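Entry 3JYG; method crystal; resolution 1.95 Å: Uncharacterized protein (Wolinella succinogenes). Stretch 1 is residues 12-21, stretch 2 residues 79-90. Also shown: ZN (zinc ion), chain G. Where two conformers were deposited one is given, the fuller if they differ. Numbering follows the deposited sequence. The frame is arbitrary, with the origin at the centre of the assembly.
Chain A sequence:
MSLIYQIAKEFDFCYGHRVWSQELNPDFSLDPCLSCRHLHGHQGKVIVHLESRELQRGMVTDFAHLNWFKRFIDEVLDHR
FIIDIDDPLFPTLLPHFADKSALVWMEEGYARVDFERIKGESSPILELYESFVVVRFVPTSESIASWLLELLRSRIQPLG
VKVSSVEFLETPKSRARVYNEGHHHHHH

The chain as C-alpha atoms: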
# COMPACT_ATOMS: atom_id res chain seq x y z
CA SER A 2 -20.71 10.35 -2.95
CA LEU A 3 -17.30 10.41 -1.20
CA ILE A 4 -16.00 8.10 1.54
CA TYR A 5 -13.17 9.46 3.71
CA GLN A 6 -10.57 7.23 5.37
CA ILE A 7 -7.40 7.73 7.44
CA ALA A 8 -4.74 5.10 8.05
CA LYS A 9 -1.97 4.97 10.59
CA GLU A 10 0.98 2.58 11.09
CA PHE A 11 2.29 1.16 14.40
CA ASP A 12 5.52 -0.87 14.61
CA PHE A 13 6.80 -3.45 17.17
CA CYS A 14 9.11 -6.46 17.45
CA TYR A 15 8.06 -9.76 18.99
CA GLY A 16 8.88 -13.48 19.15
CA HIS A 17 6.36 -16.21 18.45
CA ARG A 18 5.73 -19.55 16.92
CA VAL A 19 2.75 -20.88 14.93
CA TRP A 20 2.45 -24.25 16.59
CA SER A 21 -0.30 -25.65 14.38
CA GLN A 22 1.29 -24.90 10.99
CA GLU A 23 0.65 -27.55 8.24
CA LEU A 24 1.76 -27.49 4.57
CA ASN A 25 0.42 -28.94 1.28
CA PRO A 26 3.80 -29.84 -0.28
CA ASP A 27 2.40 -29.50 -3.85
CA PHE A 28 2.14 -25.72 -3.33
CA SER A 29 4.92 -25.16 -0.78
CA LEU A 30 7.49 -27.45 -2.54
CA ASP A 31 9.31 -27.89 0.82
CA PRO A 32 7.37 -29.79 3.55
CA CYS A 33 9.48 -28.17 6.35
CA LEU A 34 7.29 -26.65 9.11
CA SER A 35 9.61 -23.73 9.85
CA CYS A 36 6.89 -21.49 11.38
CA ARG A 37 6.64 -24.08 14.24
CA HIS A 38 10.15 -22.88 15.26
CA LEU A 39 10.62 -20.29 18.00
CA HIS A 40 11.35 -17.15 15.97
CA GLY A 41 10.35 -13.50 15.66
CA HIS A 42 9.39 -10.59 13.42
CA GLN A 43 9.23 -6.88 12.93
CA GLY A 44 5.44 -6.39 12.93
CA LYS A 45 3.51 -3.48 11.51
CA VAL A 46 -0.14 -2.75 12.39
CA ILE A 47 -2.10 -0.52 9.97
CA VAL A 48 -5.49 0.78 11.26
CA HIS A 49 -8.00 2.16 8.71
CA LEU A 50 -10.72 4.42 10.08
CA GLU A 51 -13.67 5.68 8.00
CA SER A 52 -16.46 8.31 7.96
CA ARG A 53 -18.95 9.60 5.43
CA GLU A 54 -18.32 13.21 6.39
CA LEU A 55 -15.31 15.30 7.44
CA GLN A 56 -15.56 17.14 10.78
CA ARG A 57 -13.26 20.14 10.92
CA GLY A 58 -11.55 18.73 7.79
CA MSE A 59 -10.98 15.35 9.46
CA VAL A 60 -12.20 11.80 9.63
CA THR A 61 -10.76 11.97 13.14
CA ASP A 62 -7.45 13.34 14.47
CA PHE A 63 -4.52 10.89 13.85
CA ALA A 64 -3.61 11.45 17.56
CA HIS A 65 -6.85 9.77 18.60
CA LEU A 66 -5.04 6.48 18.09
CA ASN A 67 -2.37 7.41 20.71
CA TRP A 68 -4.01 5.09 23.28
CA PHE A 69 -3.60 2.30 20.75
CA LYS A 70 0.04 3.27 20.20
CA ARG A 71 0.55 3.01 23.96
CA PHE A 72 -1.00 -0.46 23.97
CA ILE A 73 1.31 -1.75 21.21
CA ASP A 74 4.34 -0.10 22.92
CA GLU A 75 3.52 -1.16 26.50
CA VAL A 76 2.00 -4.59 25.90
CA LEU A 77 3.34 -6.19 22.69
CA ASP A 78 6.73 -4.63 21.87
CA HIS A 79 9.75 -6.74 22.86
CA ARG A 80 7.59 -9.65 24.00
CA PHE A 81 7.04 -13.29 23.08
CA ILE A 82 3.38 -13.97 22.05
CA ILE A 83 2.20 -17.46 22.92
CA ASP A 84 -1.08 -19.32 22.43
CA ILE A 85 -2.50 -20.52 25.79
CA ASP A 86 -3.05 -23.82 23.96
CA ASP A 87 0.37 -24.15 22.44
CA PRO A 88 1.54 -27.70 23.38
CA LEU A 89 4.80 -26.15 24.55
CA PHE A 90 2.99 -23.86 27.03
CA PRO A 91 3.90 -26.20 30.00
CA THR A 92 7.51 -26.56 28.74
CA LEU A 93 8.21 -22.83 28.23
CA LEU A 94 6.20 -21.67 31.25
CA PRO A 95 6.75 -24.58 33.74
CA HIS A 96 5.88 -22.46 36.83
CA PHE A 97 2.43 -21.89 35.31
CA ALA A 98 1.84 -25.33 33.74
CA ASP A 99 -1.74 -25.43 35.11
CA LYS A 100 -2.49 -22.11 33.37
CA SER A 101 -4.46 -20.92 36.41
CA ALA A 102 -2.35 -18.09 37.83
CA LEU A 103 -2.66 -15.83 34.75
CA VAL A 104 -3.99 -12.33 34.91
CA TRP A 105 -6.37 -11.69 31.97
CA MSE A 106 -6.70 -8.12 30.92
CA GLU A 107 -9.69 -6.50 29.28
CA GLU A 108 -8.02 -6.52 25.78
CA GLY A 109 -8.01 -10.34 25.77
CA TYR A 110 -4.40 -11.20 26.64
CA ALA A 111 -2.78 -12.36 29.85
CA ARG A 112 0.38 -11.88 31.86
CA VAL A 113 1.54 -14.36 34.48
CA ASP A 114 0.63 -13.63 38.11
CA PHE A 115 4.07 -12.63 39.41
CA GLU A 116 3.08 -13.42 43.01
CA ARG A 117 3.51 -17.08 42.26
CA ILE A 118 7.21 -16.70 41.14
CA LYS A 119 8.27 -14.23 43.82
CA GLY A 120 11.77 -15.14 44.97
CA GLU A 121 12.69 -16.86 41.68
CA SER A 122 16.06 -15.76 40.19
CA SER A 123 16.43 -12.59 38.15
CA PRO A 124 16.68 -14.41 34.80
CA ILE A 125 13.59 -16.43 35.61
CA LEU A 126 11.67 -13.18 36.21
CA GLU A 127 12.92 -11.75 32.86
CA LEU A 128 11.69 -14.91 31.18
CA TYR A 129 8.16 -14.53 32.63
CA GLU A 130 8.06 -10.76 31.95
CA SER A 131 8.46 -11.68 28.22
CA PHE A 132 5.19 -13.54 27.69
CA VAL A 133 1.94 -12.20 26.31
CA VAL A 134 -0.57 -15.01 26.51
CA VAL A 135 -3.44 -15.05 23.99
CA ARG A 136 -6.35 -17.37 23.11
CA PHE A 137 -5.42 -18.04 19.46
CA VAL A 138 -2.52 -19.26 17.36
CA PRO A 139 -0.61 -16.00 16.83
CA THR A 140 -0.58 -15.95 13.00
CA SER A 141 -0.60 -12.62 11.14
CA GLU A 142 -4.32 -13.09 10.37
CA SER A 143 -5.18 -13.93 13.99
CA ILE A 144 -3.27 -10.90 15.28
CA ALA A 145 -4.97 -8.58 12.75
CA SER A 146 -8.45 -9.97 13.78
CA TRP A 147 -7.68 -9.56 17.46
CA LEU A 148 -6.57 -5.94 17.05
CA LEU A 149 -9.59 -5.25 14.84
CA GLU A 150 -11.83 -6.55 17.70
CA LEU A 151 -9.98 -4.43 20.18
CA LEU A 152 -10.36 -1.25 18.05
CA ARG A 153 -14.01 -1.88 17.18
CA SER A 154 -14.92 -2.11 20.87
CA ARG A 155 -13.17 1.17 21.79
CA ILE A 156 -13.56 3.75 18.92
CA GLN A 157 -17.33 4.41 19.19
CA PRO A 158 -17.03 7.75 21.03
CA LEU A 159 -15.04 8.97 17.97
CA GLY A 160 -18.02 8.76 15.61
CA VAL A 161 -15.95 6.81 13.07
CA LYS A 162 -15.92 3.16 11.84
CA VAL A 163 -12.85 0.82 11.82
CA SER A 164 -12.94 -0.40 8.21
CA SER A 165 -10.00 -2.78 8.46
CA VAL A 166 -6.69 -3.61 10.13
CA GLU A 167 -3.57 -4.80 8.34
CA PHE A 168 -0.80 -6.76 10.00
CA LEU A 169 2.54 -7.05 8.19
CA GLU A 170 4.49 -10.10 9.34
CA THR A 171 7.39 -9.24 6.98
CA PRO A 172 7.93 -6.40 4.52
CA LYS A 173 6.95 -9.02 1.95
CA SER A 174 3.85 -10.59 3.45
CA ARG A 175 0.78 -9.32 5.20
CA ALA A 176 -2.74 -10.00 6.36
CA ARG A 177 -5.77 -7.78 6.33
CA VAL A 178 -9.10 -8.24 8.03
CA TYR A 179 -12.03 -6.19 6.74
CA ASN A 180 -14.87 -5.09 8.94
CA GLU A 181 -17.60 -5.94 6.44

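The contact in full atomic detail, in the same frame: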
# COMPACT_ATOMS: atom_id res chain seq x y z
N ASP A 12 4.48 0.16 14.73
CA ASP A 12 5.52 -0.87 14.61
C ASP A 12 5.89 -1.48 15.96
O ASP A 12 5.80 -0.80 16.98
CB ASP A 12 6.78 -0.23 13.98
CG ASP A 12 6.48 0.40 12.63
OD1 ASP A 12 6.73 1.61 12.47
OD2 ASP A 12 5.95 -0.28 11.75
N PHE A 13 6.28 -2.76 15.98
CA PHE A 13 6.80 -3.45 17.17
C PHE A 13 7.54 -4.71 16.75
O PHE A 13 7.38 -5.19 15.63
CB PHE A 13 5.72 -3.80 18.23
CG PHE A 13 4.69 -4.87 17.80
CD1 PHE A 13 3.67 -4.54 16.91
CD2 PHE A 13 4.75 -6.18 18.31
CE1 PHE A 13 2.71 -5.47 16.52
CE2 PHE A 13 3.79 -7.14 17.91
CZ PHE A 13 2.76 -6.78 17.03
N CYS A 14 8.36 -5.21 17.65
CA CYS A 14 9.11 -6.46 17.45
C CYS A 14 8.62 -7.47 18.46
O CYS A 14 8.30 -7.10 19.59
CB CYS A 14 10.63 -6.23 17.61
SG CYS A 14 11.26 -4.82 16.71
N TYR A 15 8.55 -8.75 18.08
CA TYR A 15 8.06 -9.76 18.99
C TYR A 15 8.66 -11.10 18.60
O TYR A 15 9.12 -11.25 17.49
CB TYR A 15 6.51 -9.84 18.97
CG TYR A 15 5.94 -10.19 17.59
CD1 TYR A 15 5.97 -9.26 16.53
CD2 TYR A 15 5.37 -11.46 17.34
CE1 TYR A 15 5.47 -9.56 15.27
CE2 TYR A 15 4.84 -11.77 16.07
CZ TYR A 15 4.91 -10.83 15.04
OH TYR A 15 4.37 -11.10 13.78
N GLY A 16 8.62 -12.07 19.52
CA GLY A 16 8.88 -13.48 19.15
C GLY A 16 7.56 -14.25 19.13
O GLY A 16 6.58 -13.83 19.76
N HIS A 17 7.50 -15.35 18.37
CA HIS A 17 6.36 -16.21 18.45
C HIS A 17 6.71 -17.53 17.80
O HIS A 17 7.85 -17.73 17.32
CB HIS A 17 5.09 -15.55 17.81
CG HIS A 17 4.99 -15.67 16.30
ND1 HIS A 17 3.77 -15.71 15.65
CD2 HIS A 17 5.93 -15.74 15.34
CE1 HIS A 17 3.97 -15.80 14.35
NE2 HIS A 17 5.28 -15.83 14.13
N ARG A 18 5.73 -18.43 17.82
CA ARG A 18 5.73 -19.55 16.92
C ARG A 18 4.26 -19.89 16.58
O ARG A 18 3.36 -19.63 17.38
CB ARG A 18 6.48 -20.75 17.53
CG ARG A 18 5.66 -21.64 18.43
CD ARG A 18 6.47 -22.86 18.91
NE ARG A 18 5.60 -23.88 19.49
CZ ARG A 18 5.53 -25.15 19.07
NH1 ARG A 18 6.26 -25.59 18.03
NH2 ARG A 18 4.72 -25.99 19.71
N VAL A 19 4.06 -20.47 15.41
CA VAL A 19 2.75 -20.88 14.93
C VAL A 19 2.75 -22.38 15.04
O VAL A 19 3.27 -23.06 14.17
CB VAL A 19 2.58 -20.49 13.45
CG1 VAL A 19 1.17 -20.87 12.95
CG2 VAL A 19 2.84 -18.99 13.28
N TRP A 20 2.18 -22.88 16.12
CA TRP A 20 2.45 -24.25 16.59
C TRP A 20 1.71 -25.26 15.70
O TRP A 20 2.17 -26.36 15.50
CB TRP A 20 2.10 -24.38 18.09
CG TRP A 20 0.62 -24.17 18.46
CD1 TRP A 20 0.02 -23.03 18.99
CD2 TRP A 20 -0.44 -25.15 18.34
NE1 TRP A 20 -1.33 -23.26 19.20
CE2 TRP A 20 -1.63 -24.54 18.81
CE3 TRP A 20 -0.48 -26.50 17.88
CZ2 TRP A 20 -2.88 -25.23 18.82
CZ3 TRP A 20 -1.70 -27.18 17.91
CH2 TRP A 20 -2.88 -26.54 18.39
N SER A 21 0.59 -24.82 15.14
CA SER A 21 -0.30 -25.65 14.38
C SER A 21 -0.01 -25.68 12.86
O SER A 21 -0.78 -26.26 12.09
CB SER A 21 -1.71 -25.11 14.58
OG SER A 21 -1.79 -23.78 14.08
N HIS A 79 8.71 -6.03 22.13
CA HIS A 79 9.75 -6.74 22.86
C HIS A 79 9.20 -7.85 23.73
O HIS A 79 9.67 -8.07 24.86
CB HIS A 79 10.64 -5.75 23.66
CG HIS A 79 11.67 -5.08 22.79
ND1 HIS A 79 11.34 -4.15 21.82
CD2 HIS A 79 13.00 -5.27 22.68
CE1 HIS A 79 12.43 -3.79 21.16
NE2 HIS A 79 13.46 -4.45 21.68
N ARG A 80 8.19 -8.55 23.23
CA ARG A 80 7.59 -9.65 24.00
C ARG A 80 7.56 -10.93 23.16
O ARG A 80 7.74 -10.89 21.95
CB ARG A 80 6.16 -9.32 24.39
CG ARG A 80 5.96 -8.00 25.09
CD ARG A 80 6.45 -8.01 26.52
NE ARG A 80 6.20 -6.66 27.06
CZ ARG A 80 6.51 -6.27 28.29
NH1 ARG A 80 7.01 -7.13 29.17
NH2 ARG A 80 6.23 -5.01 28.65
N PHE A 81 7.31 -12.07 23.81
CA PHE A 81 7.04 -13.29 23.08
C PHE A 81 5.52 -13.64 23.19
O PHE A 81 4.98 -13.86 24.30
CB PHE A 81 7.91 -14.42 23.63
CG PHE A 81 7.79 -15.73 22.85
CD1 PHE A 81 6.66 -16.55 23.00
CD2 PHE A 81 8.84 -16.16 22.04
CE1 PHE A 81 6.52 -17.77 22.29
CE2 PHE A 81 8.75 -17.39 21.33
CZ PHE A 81 7.55 -18.20 21.46
N ILE A 82 4.85 -13.73 22.05
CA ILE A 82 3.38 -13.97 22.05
C ILE A 82 3.12 -15.47 21.92
O ILE A 82 3.59 -16.13 21.01
CB ILE A 82 2.64 -13.24 20.89
CG1 ILE A 82 2.99 -11.73 20.85
CG2 ILE A 82 1.10 -13.48 21.00
CD1 ILE A 82 2.37 -10.97 19.64
N ILE A 83 2.39 -16.01 22.88
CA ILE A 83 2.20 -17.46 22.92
C ILE A 83 0.72 -17.82 23.09
O ILE A 83 0.01 -17.23 23.91
CB ILE A 83 3.06 -18.11 23.99
CG1 ILE A 83 3.09 -19.64 23.83
CG2 ILE A 83 2.55 -17.66 25.40
CD1 ILE A 83 4.09 -20.40 24.80
N ASP A 84 0.26 -18.78 22.28
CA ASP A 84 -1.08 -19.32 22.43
C ASP A 84 -1.15 -20.05 23.79
O ASP A 84 -0.28 -20.86 24.12
CB ASP A 84 -1.38 -20.23 21.20
CG ASP A 84 -2.81 -20.81 21.18
OD1 ASP A 84 -3.58 -20.70 22.14
OD2 ASP A 84 -3.17 -21.41 20.14
N ILE A 85 -2.15 -19.70 24.61
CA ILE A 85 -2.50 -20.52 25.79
C ILE A 85 -2.52 -22.03 25.46
O ILE A 85 -2.17 -22.84 26.30
CB ILE A 85 -3.85 -20.06 26.46
CG1 ILE A 85 -4.10 -20.71 27.82
CG2 ILE A 85 -5.09 -20.19 25.51
CD1 ILE A 85 -3.09 -20.28 28.92
N ASP A 86 -2.95 -22.41 24.27
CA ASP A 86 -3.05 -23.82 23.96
C ASP A 86 -1.92 -24.37 23.15
O ASP A 86 -2.05 -25.43 22.60
CB ASP A 86 -4.35 -24.13 23.24
CG ASP A 86 -5.52 -24.28 24.21
OD1 ASP A 86 -5.28 -24.48 25.43
OD2 ASP A 86 -6.67 -24.18 23.76
N ASP A 87 -0.85 -23.62 23.02
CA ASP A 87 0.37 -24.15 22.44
C ASP A 87 0.80 -25.35 23.28
O ASP A 87 0.87 -25.25 24.50
CB ASP A 87 1.46 -23.04 22.43
CG ASP A 87 2.73 -23.44 21.68
OD1 ASP A 87 3.13 -24.64 21.74
OD2 ASP A 87 3.32 -22.55 21.03
N PRO A 88 1.11 -26.50 22.65
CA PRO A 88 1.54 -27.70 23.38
C PRO A 88 2.82 -27.48 24.19
O PRO A 88 3.10 -28.24 25.13
CB PRO A 88 1.85 -28.70 22.27
CG PRO A 88 1.05 -28.22 21.11
CD PRO A 88 0.98 -26.75 21.19
N LEU A 89 3.61 -26.49 23.79
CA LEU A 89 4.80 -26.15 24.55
C LEU A 89 4.54 -25.22 25.72
O LEU A 89 5.48 -24.91 26.47
CB LEU A 89 5.84 -25.47 23.64
CG LEU A 89 6.68 -26.32 22.71
CD1 LEU A 89 7.65 -25.38 21.94
CD2 LEU A 89 7.45 -27.42 23.47
N PHE A 90 3.29 -24.73 25.88
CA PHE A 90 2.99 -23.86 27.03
C PHE A 90 3.63 -24.39 28.35
O PHE A 90 4.41 -23.67 28.98
CB PHE A 90 1.47 -23.57 27.20
CG PHE A 90 1.18 -22.41 28.05
CD1 PHE A 90 1.02 -21.15 27.50
CD2 PHE A 90 1.16 -22.55 29.45
CE1 PHE A 90 0.80 -20.05 28.34
CE2 PHE A 90 0.92 -21.47 30.28
CZ PHE A 90 0.74 -20.22 29.72
ZN ZN G . 6.28 -16.20 12.04
O HOH W 1 2.02 -20.12 20.46
O HOH W 2 4.23 -18.56 19.94
O HOH W 3 4.09 -15.45 11.11
O HOH W 4 6.91 -16.70 9.80

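The apolar centre of this contact gathers around Ile82. Its CD1 lies 3.8 Å from Tyr15 CD2 and 4.4 Å from Phe13 CE2, at the edge of the Phe13 ring, so one slender aliphatic branch reaches two aromatic side chains. Across the sheet from Tyr15 and Ile82, Phe81 folds back over the neighbouring strand. Its ring covers the backbone at Gly16 and His17, with His17 CA 4.0 Å from the ring centroid in a CH-pi contact. Glycine suits this place: an ideal CB on Gly16 would stand 3.0 Å from Phe81 CD2, a clash.

The backbones run parallel here, and Gly16 bonds on both sides of its partner Phe81: Gly16 N donates to Arg80 O (2.8 Å), and Ile82 N donates to Gly16 O (2.9 Å). Before this pair, His79 N donates to Cys14 O at 2.8 Å. Beyond it the strands no longer bond directly; water 2 spans the gap, accepting from Arg18 N (2.6 Å) and donating to Ile82 O (2.7 Å). His17, meanwhile, turns its imidazole away from stretch 2, and its NE2 binds ZN at 2.4 Å.

Farther out, Trp20 combines both kinds of contact. One face of its indole packs on Asp87 CA and Pro88 CD, 3.8 and 4.0 Å from the centroid of its five-membered ring, while at its edge NE1 donates to Asp84 OD2 in a nearly straight 2.8 Å bond.

At the polar edge, Arg18 forms a two-pronged salt bridge with Asp87: NH2 to OD1 at 2.9 Å and NE to OD2 at 3.1 Å. Leu89 CD1 covers one face of the guanidinium, 3.5 Å from Arg18 NE, leaving the in-plane donors free for the carboxylate. Asp87 OD1 also accepts from Leu89 N (2.8 Å), capping the turn that leads into a helix.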